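Local coordinates for protein putative NADH dehydrogenase/NAD(P)H nitroreductase (Parabacteroides distasonis, PDB 3M5K) that binds flavin mononucleotide at its dimer interface and probably acts as an NAD(P)H-dependent oxidoreductase of the nitroreductase family, at residues W94-L105 with I141-V149. Residues are numbered along the deposited sequence; the frame is centred on the assembly and turned at random. Where two conformers were deposited one is given.
Sequences WFLDCSAASQNL and IMPLNVIPV. With FMN (flavin mononucleotide), chain E.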
ATOM      1  N   TRP A  94       7.082  -8.686  -4.740  1.00 17.18           N
ATOM      2  CA  TRP A  94       5.872  -9.182  -4.091  1.00 17.93           C
ATOM      3  C   TRP A  94       5.552  -8.337  -2.827  1.00 16.40           C
ATOM      4  O   TRP A  94       4.400  -8.076  -2.549  1.00 17.04           O
ATOM      5  CB  TRP A  94       5.973 -10.687  -3.700  1.00 17.94           C
ATOM      6  CG  TRP A  94       6.947 -10.958  -2.621  1.00 15.55           C
ATOM      7  CD1 TRP A  94       8.259 -11.306  -2.767  1.00 16.58           C
ATOM      8  CD2 TRP A  94       6.708 -10.900  -1.199  1.00 13.12           C
ATOM      9  NE1 TRP A  94       8.829 -11.484  -1.559  1.00 17.91           N
ATOM     10  CE2 TRP A  94       7.918 -11.221  -0.570  1.00 15.21           C
ATOM     11  CE3 TRP A  94       5.595 -10.562  -0.411  1.00 15.72           C
ATOM     12  CZ2 TRP A  94       8.072 -11.208   0.821  1.00 15.70           C
ATOM     13  CZ3 TRP A  94       5.724 -10.615   0.965  1.00 16.88           C
ATOM     14  CH2 TRP A  94       6.974 -10.895   1.565  1.00 15.91           C
ATOM     15  N   PHE A  95       6.589  -7.958  -2.064  1.00 16.26           N
ATOM     16  CA  PHE A  95       6.417  -7.223  -0.800  1.00 17.18           C
ATOM     17  C   PHE A  95       5.927  -5.767  -1.021  1.00 19.41           C
ATOM     18  O   PHE A  95       5.342  -5.153  -0.127  1.00 19.19           O
ATOM     19  CB  PHE A  95       7.705  -7.253   0.055  1.00 18.82           C
ATOM     20  CG  PHE A  95       8.951  -6.984  -0.716  1.00 18.85           C
ATOM     21  CD1 PHE A  95       9.348  -5.658  -0.978  1.00 20.24           C
ATOM     22  CD2 PHE A  95       9.707  -8.031  -1.252  1.00 20.93           C
ATOM     23  CE1 PHE A  95      10.472  -5.403  -1.724  1.00 19.63           C
ATOM     24  CE2 PHE A  95      10.831  -7.783  -2.019  1.00 20.95           C
ATOM     25  CZ  PHE A  95      11.229  -6.458  -2.250  1.00 20.08           C
ATOM     26  N   LEU A  96       6.136  -5.246  -2.217  1.00 17.83           N
ATOM     27  CA  LEU A  96       5.597  -3.938  -2.606  1.00 17.75           C
ATOM     28  C   LEU A  96       4.134  -4.091  -3.054  1.00 15.99           C
ATOM     29  O   LEU A  96       3.244  -3.472  -2.479  1.00 14.75           O
ATOM     30  CB  LEU A  96       6.456  -3.366  -3.710  1.00 16.89           C
ATOM     31  CG  LEU A  96       7.969  -3.235  -3.380  1.00 15.85           C
ATOM     32  CD1 LEU A  96       8.701  -2.667  -4.542  1.00 19.17           C
ATOM     33  CD2 LEU A  96       8.213  -2.396  -2.087  1.00 15.37           C
ATOM     34  N   ASP A  97       3.898  -4.964  -4.035  1.00 17.06           N
ATOM     35  CA  ASP A  97       2.565  -5.269  -4.523  1.00 17.12           C
ATOM     36  C   ASP A  97       1.640  -5.631  -3.376  1.00 15.60           C
ATOM     37  O   ASP A  97       0.487  -5.169  -3.309  1.00 15.94           O
ATOM     38  CB  ASP A  97       2.557  -6.458  -5.483  1.00 16.82           C
ATOM     39  CG  ASP A  97       3.344  -6.232  -6.793  1.00 18.13           C
ATOM     40  OD1 ASP A  97       4.008  -5.186  -7.027  1.00 17.53           O
ATOM     41  OD2 ASP A  97       3.291  -7.173  -7.602  1.00 18.51           O
ATOM     42  N   CYS A  98       2.108  -6.525  -2.493  1.00 16.57           N
ATOM     43  CA  CYS A  98       1.255  -7.013  -1.415  1.00 17.40           C
ATOM     44  C   CYS A  98       1.007  -5.988  -0.320  1.00 16.62           C
ATOM     45  O   CYS A  98      -0.025  -6.029   0.358  1.00 16.13           O
ATOM     46  CB  CYS A  98       1.820  -8.320  -0.819  1.00 16.41           C
ATOM     47  SG  CYS A  98       1.778  -9.736  -1.935  1.00 18.94           S
ATOM     48  N   SER A  99       1.933  -5.044  -0.158  1.00 16.53           N
ATOM     49  CA  SER A  99       1.713  -3.911   0.734  1.00 14.46           C
ATOM     50  C   SER A  99       0.638  -2.969   0.170  1.00 15.15           C
ATOM     51  O   SER A  99      -0.219  -2.499   0.899  1.00 16.44           O
ATOM     52  CB  SER A  99       3.036  -3.149   0.972  1.00 16.45           C
ATOM     53  OG  SER A  99       3.984  -3.893   1.753  1.00 16.36           O
ATOM     54  N   ALA A 100       0.668  -2.721  -1.137  1.00 15.54           N
ATOM     55  CA  ALA A 100      -0.391  -1.947  -1.815  1.00 16.28           C
ATOM     56  C   ALA A 100      -1.758  -2.663  -1.724  1.00 16.15           C
ATOM     57  O   ALA A 100      -2.776  -2.050  -1.460  1.00 17.52           O
ATOM     58  CB  ALA A 100      -0.018  -1.670  -3.265  1.00 15.97           C
ATOM     59  N   ALA A 101      -1.775  -3.973  -1.939  1.00 16.00           N
ATOM     60  CA  ALA A 101      -2.987  -4.768  -1.769  1.00 17.17           C
ATOM     61  C   ALA A 101      -3.546  -4.644  -0.354  1.00 17.95           C
ATOM     62  O   ALA A 101      -4.773  -4.464  -0.155  1.00 17.06           O
ATOM     63  CB  ALA A 101      -2.678  -6.252  -2.110  1.00 14.13           C
ATOM     64  N   SER A 102      -2.644  -4.778   0.627  1.00 17.76           N
ATOM     65  CA  SER A 102      -3.003  -4.644   2.038  1.00 18.48           C
ATOM     66  C   SER A 102      -3.681  -3.312   2.322  1.00 17.55           C
ATOM     67  O   SER A 102      -4.710  -3.265   3.006  1.00 16.87           O
ATOM     68  CB  SER A 102      -1.781  -4.898   2.931  1.00 17.11           C
ATOM     69  OG  SER A 102      -1.389  -6.260   2.827  1.00 16.41           O
ATOM     70  N   GLN A 103      -3.092  -2.214   1.825  1.00 19.07           N
ATOM     71  CA  GLN A 103      -3.658  -0.892   2.014  1.00 20.29           C
ATOM     72  C   GLN A 103      -5.044  -0.734   1.384  1.00 17.37           C
ATOM     73  O   GLN A 103      -5.938  -0.173   2.026  1.00 17.62           O
ATOM     74  CB  GLN A 103      -2.667   0.212   1.529  1.00 20.17           C
ATOM     75  CG  GLN A 103      -3.094   1.676   1.852  1.00 19.28           C
ATOM     76  CD  GLN A 103      -3.334   1.902   3.319  1.00 21.69           C
ATOM     77  OE1 GLN A 103      -2.860   1.125   4.164  1.00 22.87           O
ATOM     78  NE2 GLN A 103      -4.055   2.968   3.647  1.00 19.67           N
ATOM     79  N   ASN A 104      -5.243  -1.263   0.166  1.00 18.16           N
ATOM     80  CA  ASN A 104      -6.601  -1.314  -0.415  1.00 17.22           C
ATOM     81  C   ASN A 104      -7.610  -2.018   0.514  1.00 18.58           C
ATOM     82  O   ASN A 104      -8.763  -1.571   0.670  1.00 19.61           O
ATOM     83  CB  ASN A 104      -6.633  -2.032  -1.758  1.00 18.14           C
ATOM     84  CG  ASN A 104      -6.242  -1.159  -2.943  1.00 17.65           C
ATOM     85  OD1 ASN A 104      -5.954   0.031  -2.797  1.00 20.30           O
ATOM     86  ND2 ASN A 104      -6.173  -1.793  -4.128  1.00 17.84           N
ATOM     87  N   LEU A 105      -7.158  -3.118   1.123  1.00 18.42           N
ATOM     88  CA  LEU A 105      -8.022  -3.956   1.974  1.00 18.58           C
ATOM     89  C   LEU A 105      -8.418  -3.158   3.215  1.00 17.96           C
ATOM     90  O   LEU A 105      -9.603  -3.111   3.592  1.00 20.31           O
ATOM     91  CB  LEU A 105      -7.342  -5.277   2.324  1.00 19.03           C
ATOM     92  CG  LEU A 105      -8.169  -6.327   3.057  1.00 18.55           C
ATOM     93  CD1 LEU A 105      -7.629  -7.698   2.644  1.00 19.57           C
ATOM     94  CD2 LEU A 105      -8.189  -6.131   4.591  1.00 19.80           C
ATOM     95  N   ILE A 141       5.563 -19.333  -0.829  1.00 19.03           N
ATOM     96  CA  ILE A 141       4.515 -18.408  -0.392  1.00 18.13           C
ATOM     97  C   ILE A 141       4.957 -17.767   0.920  1.00 19.99           C
ATOM     98  O   ILE A 141       5.195 -18.467   1.919  1.00 21.70           O
ATOM     99  CB  ILE A 141       3.141 -19.115  -0.264  1.00 16.30           C
ATOM    100  CG1 ILE A 141       2.729 -19.731  -1.622  1.00 20.26           C
ATOM    101  CG2 ILE A 141       2.107 -18.140   0.328  1.00 16.47           C
ATOM    102  CD1 ILE A 141       2.505 -18.729  -2.787  1.00 18.47           C
HETATM  103  N   MSE A 142       5.122 -16.446   0.910  0.50 17.59           N
HETATM  104  CA  MSE A 142       5.571 -15.688   2.095  0.50 16.14           C
HETATM  105  C   MSE A 142       4.428 -14.889   2.696  0.50 17.57           C
HETATM  106  O   MSE A 142       3.849 -14.028   2.036  0.50 16.82           O
HETATM  107  CB  MSE A 142       6.690 -14.721   1.713  0.50 15.93           C
HETATM  108  CG  MSE A 142       7.194 -13.844   2.855  0.50 14.76           C
HETATM  109 SE   MSE A 142       7.855 -14.867   4.378  0.37 14.19          SE
HETATM  110  CE  MSE A 142       9.081 -15.999   3.316  0.50 15.19           C
ATOM    111  N   PRO A 143       4.103 -15.145   3.972  1.00 17.12           N
ATOM    112  CA  PRO A 143       3.100 -14.289   4.606  1.00 17.09           C
ATOM    113  C   PRO A 143       3.613 -12.886   4.981  1.00 15.49           C
ATOM    114  O   PRO A 143       4.632 -12.750   5.683  1.00 16.70           O
ATOM    115  CB  PRO A 143       2.702 -15.077   5.858  1.00 17.15           C
ATOM    116  CG  PRO A 143       3.981 -15.864   6.204  1.00 16.02           C
ATOM    117  CD  PRO A 143       4.574 -16.233   4.886  1.00 16.56           C
ATOM    118  N   LEU A 144       2.914 -11.856   4.473  1.00 15.83           N
ATOM    119  CA  LEU A 144       3.303 -10.475   4.734  1.00 15.98           C
ATOM    120  C   LEU A 144       2.775 -10.046   6.109  1.00 15.73           C
ATOM    121  O   LEU A 144       3.466  -9.389   6.880  1.00 16.35           O
ATOM    122  CB  LEU A 144       2.750  -9.504   3.675  1.00 16.09           C
ATOM    123  CG  LEU A 144       3.133  -8.020   3.912  1.00 16.25           C
ATOM    124  CD1 LEU A 144       4.689  -7.823   3.965  1.00 14.83           C
ATOM    125  CD2 LEU A 144       2.481  -7.166   2.778  1.00 17.35           C
ATOM    126  N   ASN A 145       1.526 -10.388   6.365  1.00 16.36           N
ATOM    127  CA  ASN A 145       0.800  -9.870   7.540  1.00 17.76           C
ATOM    128  C   ASN A 145      -0.357 -10.769   7.938  1.00 16.88           C
ATOM    129  O   ASN A 145      -0.732 -11.658   7.198  1.00 17.73           O
ATOM    130  CB  ASN A 145       0.327  -8.418   7.289  1.00 17.29           C
ATOM    131  CG  ASN A 145      -0.489  -8.260   6.012  1.00 19.01           C
ATOM    132  OD1 ASN A 145      -1.225  -9.166   5.606  1.00 17.78           O
ATOM    133  ND2 ASN A 145      -0.338  -7.110   5.347  1.00 17.95           N
ATOM    134  N   VAL A 146      -0.904 -10.530   9.132  1.00 18.57           N
ATOM    135  CA  VAL A 146      -2.220 -11.012   9.491  1.00 19.13           C
ATOM    136  C   VAL A 146      -3.090  -9.806   9.753  1.00 18.73           C
ATOM    137  O   VAL A 146      -2.718  -8.898  10.516  1.00 19.98           O
ATOM    138  CB  VAL A 146      -2.211 -11.969  10.757  1.00 20.05           C
ATOM    139  CG1 VAL A 146      -3.654 -12.511  11.010  1.00 16.06           C
ATOM    140  CG2 VAL A 146      -1.149 -13.091  10.600  1.00 18.63           C
ATOM    141  N   ILE A 147      -4.258  -9.787   9.141  1.00 18.11           N
ATOM    142  CA  ILE A 147      -5.180  -8.647   9.276  1.00 16.72           C
ATOM    143  C   ILE A 147      -6.488  -9.144   9.917  1.00 17.34           C
ATOM    144  O   ILE A 147      -7.371  -9.636   9.235  1.00 17.66           O
ATOM    145  CB  ILE A 147      -5.487  -7.933   7.900  1.00 18.79           C
ATOM    146  CG1 ILE A 147      -4.160  -7.531   7.194  1.00 17.32           C
ATOM    147  CG2 ILE A 147      -6.419  -6.734   8.105  1.00 17.66           C
ATOM    148  CD1 ILE A 147      -4.324  -6.863   5.835  1.00 15.77           C
ATOM    149  N   PRO A 148      -6.582  -9.012  11.249  1.00 20.57           N
ATOM    150  CA  PRO A 148      -7.875  -9.280  11.868  1.00 21.58           C
ATOM    151  C   PRO A 148      -8.878  -8.241  11.387  1.00 19.68           C
ATOM    152  O   PRO A 148      -8.522  -7.076  11.148  1.00 21.54           O
ATOM    153  CB  PRO A 148      -7.616  -9.144  13.365  1.00 22.30           C
ATOM    154  CG  PRO A 148      -6.137  -8.988  13.536  1.00 25.38           C
ATOM    155  CD  PRO A 148      -5.555  -8.596  12.212  1.00 20.23           C
ATOM    156  N   VAL A 149     -10.112  -8.670  11.223  0.50 21.32           N
ATOM    157  CA  VAL A 149     -11.188  -7.767  10.868  0.50 22.16           C
ATOM    158  C   VAL A 149     -12.367  -8.041  11.797  0.50 24.47           C
ATOM    159  O   VAL A 149     -12.484  -9.116  12.400  0.50 23.15           O
ATOM    160  CB  VAL A 149     -11.632  -7.888   9.386  0.50 22.87           C
ATOM    161  CG1 VAL A 149     -10.558  -7.363   8.439  0.50 21.65           C
ATOM    162  CG2 VAL A 149     -11.986  -9.326   9.039  0.50 23.85           C
TER
HETATM  163  N1  FMN E 301       4.709   0.909 -14.422  1.00 20.10           N
HETATM  164  C2  FMN E 301       5.610   1.550 -15.275  1.00 23.09           C
HETATM  165  O2  FMN E 301       5.226   2.065 -16.338  1.00 21.64           O
HETATM  166  N3  FMN E 301       6.945   1.565 -14.976  1.00 21.73           N
HETATM  167  C4  FMN E 301       7.438   0.960 -13.835  1.00 23.09           C
HETATM  168  O4  FMN E 301       8.655   1.023 -13.624  1.00 17.91           O
HETATM  169  C4A FMN E 301       6.531   0.297 -12.973  1.00 21.06           C
HETATM  170  N5  FMN E 301       6.966  -0.401 -11.837  1.00 21.96           N
HETATM  171  C5A FMN E 301       6.052  -0.817 -10.904  1.00 17.72           C
HETATM  172  C6  FMN E 301       6.516  -1.319  -9.697  1.00 18.59           C
HETATM  173  C7  FMN E 301       5.627  -1.677  -8.693  1.00 20.61           C
HETATM  174  C7M FMN E 301       6.146  -2.224  -7.375  1.00 17.68           C
HETATM  175  C8  FMN E 301       4.250  -1.553  -8.905  1.00 17.87           C
HETATM  176  C8M FMN E 301       3.285  -1.922  -7.795  1.00 17.13           C
HETATM  177  C9  FMN E 301       3.787  -1.044 -10.127  1.00 16.90           C
HETATM  178  C9A FMN E 301       4.678  -0.685 -11.149  1.00 17.65           C
HETATM  179  N10 FMN E 301       4.233  -0.231 -12.408  1.00 18.76           N
HETATM  180  C10 FMN E 301       5.158   0.300 -13.280  1.00 19.93           C
HETATM  181  C1' FMN E 301       2.769  -0.218 -12.752  1.00 18.52           C
HETATM  182  C2' FMN E 301       2.296  -1.629 -13.186  1.00 19.64           C
HETATM  183  O2' FMN E 301       2.780  -1.952 -14.495  1.00 23.53           O
HETATM  184  C3' FMN E 301       0.772  -1.730 -13.085  1.00 17.54           C
HETATM  185  O3' FMN E 301       0.360  -1.512 -11.753  1.00 18.56           O
HETATM  186  C4' FMN E 301       0.207  -3.048 -13.616  1.00 19.59           C
HETATM  187  O4' FMN E 301       0.412  -3.109 -15.016  1.00 20.30           O
HETATM  188  C5' FMN E 301      -1.267  -3.182 -13.305  1.00 21.36           C
HETATM  189  O5' FMN E 301      -1.957  -2.160 -14.034  1.00 19.58           O
HETATM  190  P   FMN E 301      -2.825  -1.087 -13.266  1.00 19.86           P
HETATM  191  O1P FMN E 301      -3.964  -1.757 -12.529  1.00 20.50           O
HETATM  192  O2P FMN E 301      -1.917  -0.274 -12.343  1.00 17.51           O
HETATM  193  O3P FMN E 301      -3.380  -0.187 -14.402  1.00 18.28           O
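In the alpha+beta core of this nitroreductase-family flavoprotein, helix 94-105 packs on an inner strand, 141-149, of the antiparallel sheet, and Trp94 and Met142 meet at one end of the contact. The two run nearly parallel, their axes 9.5 Å apart at an angle of 17°. Met142, a selenomethionine modelled in two conformers, lays CB over the six-membered ring of Trp94 as a CH-pi contact, 4.1 Å from the centroid. Phe95 CB lies against the opposite indole face, and Leu144 CB sits at the ring edge, 4.2 Å from CZ3. With CG of Leu144 anti to the backbone N (chi1 180°), the side chain extends to the helix and sets CD2 against the helix backbone, 3.6 Å from Cys98 C, where it also touches Cys98 CB and Ser99 OG. The next residue supplies the polar link: Asn145 ND2 donates to Ser102 OG at 2.9 Å, with an N-H...O angle of 163° and the oxygen in the amide plane. Ser102 OG in turn gives its proton to Cys98 O at 2.8 Å, from the face of that carbonyl opposite to Ser102 N. Farther along, Leu105 CD2 meets Ile147 CG2 at 4.0 Å. The helix also carries Leu96 and Asp97 to the flavin, Leu96 CD1 lying 3.8 Å from FMN C7M, and its Gln103 and Asn104 hydrogen-bond to Asn104 and Gln103, respectively, of the second subunit. Asn145 OD1 accepts from Val83 N of the neighbouring strand, which helps fix the amide's rotation. Buried Ser102 OG thus both accepts and donates, joining the strand amide to a helix carbonyl within an otherwise largely apolar interface.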